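Local coordinates for protein Cog7 (Kluyveromyces lactis, PDB 4U6U) that forms, through its N-terminal part, a complex with Cog5 within the conserved oligomeric Golgi complex, a multisubunit tether that probably helps vesicles dock and fuse, at residues 7-13 against 49-53. Numbering follows the deposited sequence.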
loop_
_atom_site.group_PDB
_atom_site.type_symbol
_atom_site.label_atom_id
_atom_site.label_comp_id
_atom_site.label_asym_id
_atom_site.label_seq_id
_atom_site.Cartn_x
_atom_site.Cartn_y
_atom_site.Cartn_z
ATOM N N ASP A 7 10.110 6.933 -47.879
ATOM C CA ASP A 7 10.744 7.256 -46.598
ATOM C C ASP A 7 10.811 6.007 -45.754
ATOM O O ASP A 7 9.823 5.279 -45.657
ATOM C CB ASP A 7 9.943 8.367 -45.883
ATOM C CG ASP A 7 10.470 8.712 -44.471
ATOM O OD1 ASP A 7 11.679 8.951 -44.256
ATOM O OD2 ASP A 7 9.633 8.783 -43.554
ATOM N N PRO A 8 11.980 5.757 -45.139
ATOM C CA PRO A 8 12.213 4.613 -44.262
ATOM C C PRO A 8 11.062 4.423 -43.297
ATOM O O PRO A 8 10.519 3.328 -43.203
ATOM C CB PRO A 8 13.509 4.988 -43.518
ATOM C CG PRO A 8 13.781 6.421 -43.857
ATOM C CD PRO A 8 13.187 6.582 -45.231
ATOM N N LEU A 9 10.663 5.512 -42.647
ATOM C CA LEU A 9 9.630 5.475 -41.617
ATOM C C LEU A 9 8.375 4.836 -42.145
ATOM O O LEU A 9 7.825 3.956 -41.499
ATOM C CB LEU A 9 9.307 6.880 -41.116
ATOM C CG LEU A 9 9.008 7.043 -39.633
ATOM C CD1 LEU A 9 7.612 7.604 -39.448
ATOM C CD2 LEU A 9 9.177 5.706 -38.910
ATOM N N LEU A 10 7.942 5.230 -43.335
ATOM C CA LEU A 10 6.756 4.614 -43.895
ATOM C C LEU A 10 7.063 3.194 -44.364
ATOM O O LEU A 10 6.250 2.293 -44.158
ATOM C CB LEU A 10 6.177 5.445 -45.024
ATOM C CG LEU A 10 4.934 4.810 -45.650
ATOM C CD1 LEU A 10 3.887 4.525 -44.619
ATOM C CD2 LEU A 10 4.366 5.723 -46.668
ATOM N N ASP A 11 8.206 2.987 -45.008
ATOM C CA ASP A 11 8.525 1.652 -45.526
ATOM C C ASP A 11 8.679 0.616 -44.432
ATOM O O ASP A 11 8.394 -0.562 -44.621
ATOM C CB ASP A 11 9.807 1.674 -46.358
ATOM C CG ASP A 11 9.525 1.574 -47.827
ATOM O OD1 ASP A 11 8.966 0.528 -48.243
ATOM O OD2 ASP A 11 9.849 2.546 -48.554
ATOM N N MET A 12 9.189 1.073 -43.303
ATOM C CA MET A 12 9.354 0.243 -42.142
ATOM C C MET A 12 8.062 -0.450 -41.815
ATOM O O MET A 12 8.030 -1.639 -41.548
ATOM C CB MET A 12 9.833 1.105 -40.988
ATOM C CG MET A 12 9.432 0.665 -39.610
ATOM S SD MET A 12 9.983 1.933 -38.466
ATOM C CE MET A 12 11.738 1.964 -38.883
ATOM N N PHE A 13 6.977 0.301 -41.883
ATOM C CA PHE A 13 5.666 -0.230 -41.578
ATOM C C PHE A 13 5.161 -1.253 -42.587
ATOM O O PHE A 13 4.280 -2.041 -42.281
ATOM C CB PHE A 13 4.668 0.895 -41.503
ATOM C CG PHE A 13 4.778 1.717 -40.279
ATOM C CD1 PHE A 13 4.618 1.140 -39.033
ATOM C CD2 PHE A 13 4.933 3.087 -40.365
ATOM C CE1 PHE A 13 4.668 1.910 -37.901
ATOM C CE2 PHE A 13 4.978 3.863 -39.219
ATOM C CZ PHE A 13 4.840 3.275 -37.996
ATOM N N LYS A 49 4.364 12.262 -37.320
ATOM C CA LYS A 49 4.767 11.964 -38.667
ATOM C C LYS A 49 4.078 10.640 -38.878
ATOM O O LYS A 49 3.458 10.388 -39.907
ATOM C CB LYS A 49 6.287 11.880 -38.763
ATOM C CG LYS A 49 6.932 11.829 -40.141
ATOM C CD LYS A 49 8.463 11.860 -39.932
ATOM C CE LYS A 49 9.301 12.084 -41.194
ATOM N NZ LYS A 49 9.219 11.000 -42.214
ATOM N N MET A 50 4.156 9.805 -37.855
ATOM C CA MET A 50 3.372 8.597 -37.815
ATOM C C MET A 50 1.903 8.932 -37.960
ATOM O O MET A 50 1.156 8.240 -38.662
ATOM C CB MET A 50 3.663 7.825 -36.536
ATOM C CG MET A 50 5.003 7.110 -36.655
ATOM S SD MET A 50 5.489 6.342 -35.128
ATOM C CE MET A 50 3.873 5.724 -34.662
ATOM N N ASP A 51 1.484 10.005 -37.313
ATOM C CA ASP A 51 0.107 10.407 -37.475
ATOM C C ASP A 51 -0.231 10.720 -38.930
ATOM O O ASP A 51 -1.247 10.237 -39.427
ATOM C CB ASP A 51 -0.213 11.595 -36.595
ATOM C CG ASP A 51 -0.579 11.179 -35.211
ATOM O OD1 ASP A 51 -0.823 9.952 -35.024
ATOM O OD2 ASP A 51 -0.659 12.074 -34.342
ATOM N N TYR A 52 0.626 11.478 -39.616
ATOM C CA TYR A 52 0.398 11.797 -41.025
ATOM C C TYR A 52 0.266 10.503 -41.843
ATOM O O TYR A 52 -0.664 10.328 -42.620
ATOM C CB TYR A 52 1.533 12.642 -41.594
ATOM C CG TYR A 52 1.422 12.815 -43.075
ATOM C CD1 TYR A 52 0.641 13.781 -43.592
ATOM C CD2 TYR A 52 2.057 11.946 -43.956
ATOM C CE1 TYR A 52 0.509 13.935 -44.926
ATOM C CE2 TYR A 52 1.922 12.097 -45.341
ATOM C CZ TYR A 52 1.136 13.100 -45.815
ATOM O OH TYR A 52 0.943 13.307 -47.181
ATOM N N TYR A 53 1.218 9.605 -41.651
ATOM C CA TYR A 53 1.244 8.339 -42.346
ATOM C C TYR A 53 -0.013 7.538 -42.067
ATOM O O TYR A 53 -0.597 6.921 -42.961
ATOM C CB TYR A 53 2.508 7.553 -41.937
ATOM C CG TYR A 53 3.733 8.112 -42.618
ATOM C CD1 TYR A 53 3.651 8.598 -43.916
ATOM C CD2 TYR A 53 4.949 8.184 -41.970
ATOM C CE1 TYR A 53 4.747 9.115 -44.558
ATOM C CE2 TYR A 53 6.060 8.719 -42.604
ATOM C CZ TYR A 53 5.947 9.182 -43.900
ATOM O OH TYR A 53 7.029 9.703 -44.569
#
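A single carboxylate oxygen can tie two helices together when it meets a cation and a hydroxyl at once, and Asp7 is a compact example. Its OD2 lies 2.6 Å from NZ of Lys49 in a salt bridge and accepts a hydrogen bond of 2.9 Å from OH of Tyr53. Lys49 and Tyr53 are four residues apart, one helical turn, so both can reach the same oxygen. Asp7 occupies the N-cap position of the short helix 8-13, so the polar link sits exactly where that helix starts.

Tyr53 is polar only at its hydroxyl; its ring takes part in the apolar packing. Leu10 CB rests over one face of the Tyr53 ring, 3.9 Å from its centroid and only 10° off the normal, a CH-pi contact, while Leu9 CD1 meets the ring edge 3.7 Å from Tyr53 CE2. The short helix thus packs against the middle of the long helix 38-68, their local axes 10.6 Å apart and crossing at -58°, within a small, all-helical N-terminal fragment of Cog7. The same part of the long helix also faces Cog5: Met50 and Tyr53 pack on Thr31 and Ile27 of the Cog5 chain, and Asp51 forms a salt bridge with Arg35 of that chain.

Further along, Leu9 CD1 touches Met50 CG at 3.9 Å, and the same methylene lies near the plane of the Phe13 ring, 4.1 Å from CZ at its edge. Phe13 extends this apolar layer, meeting Phe18 edge-to-face and packing on Thr30 of Cog5.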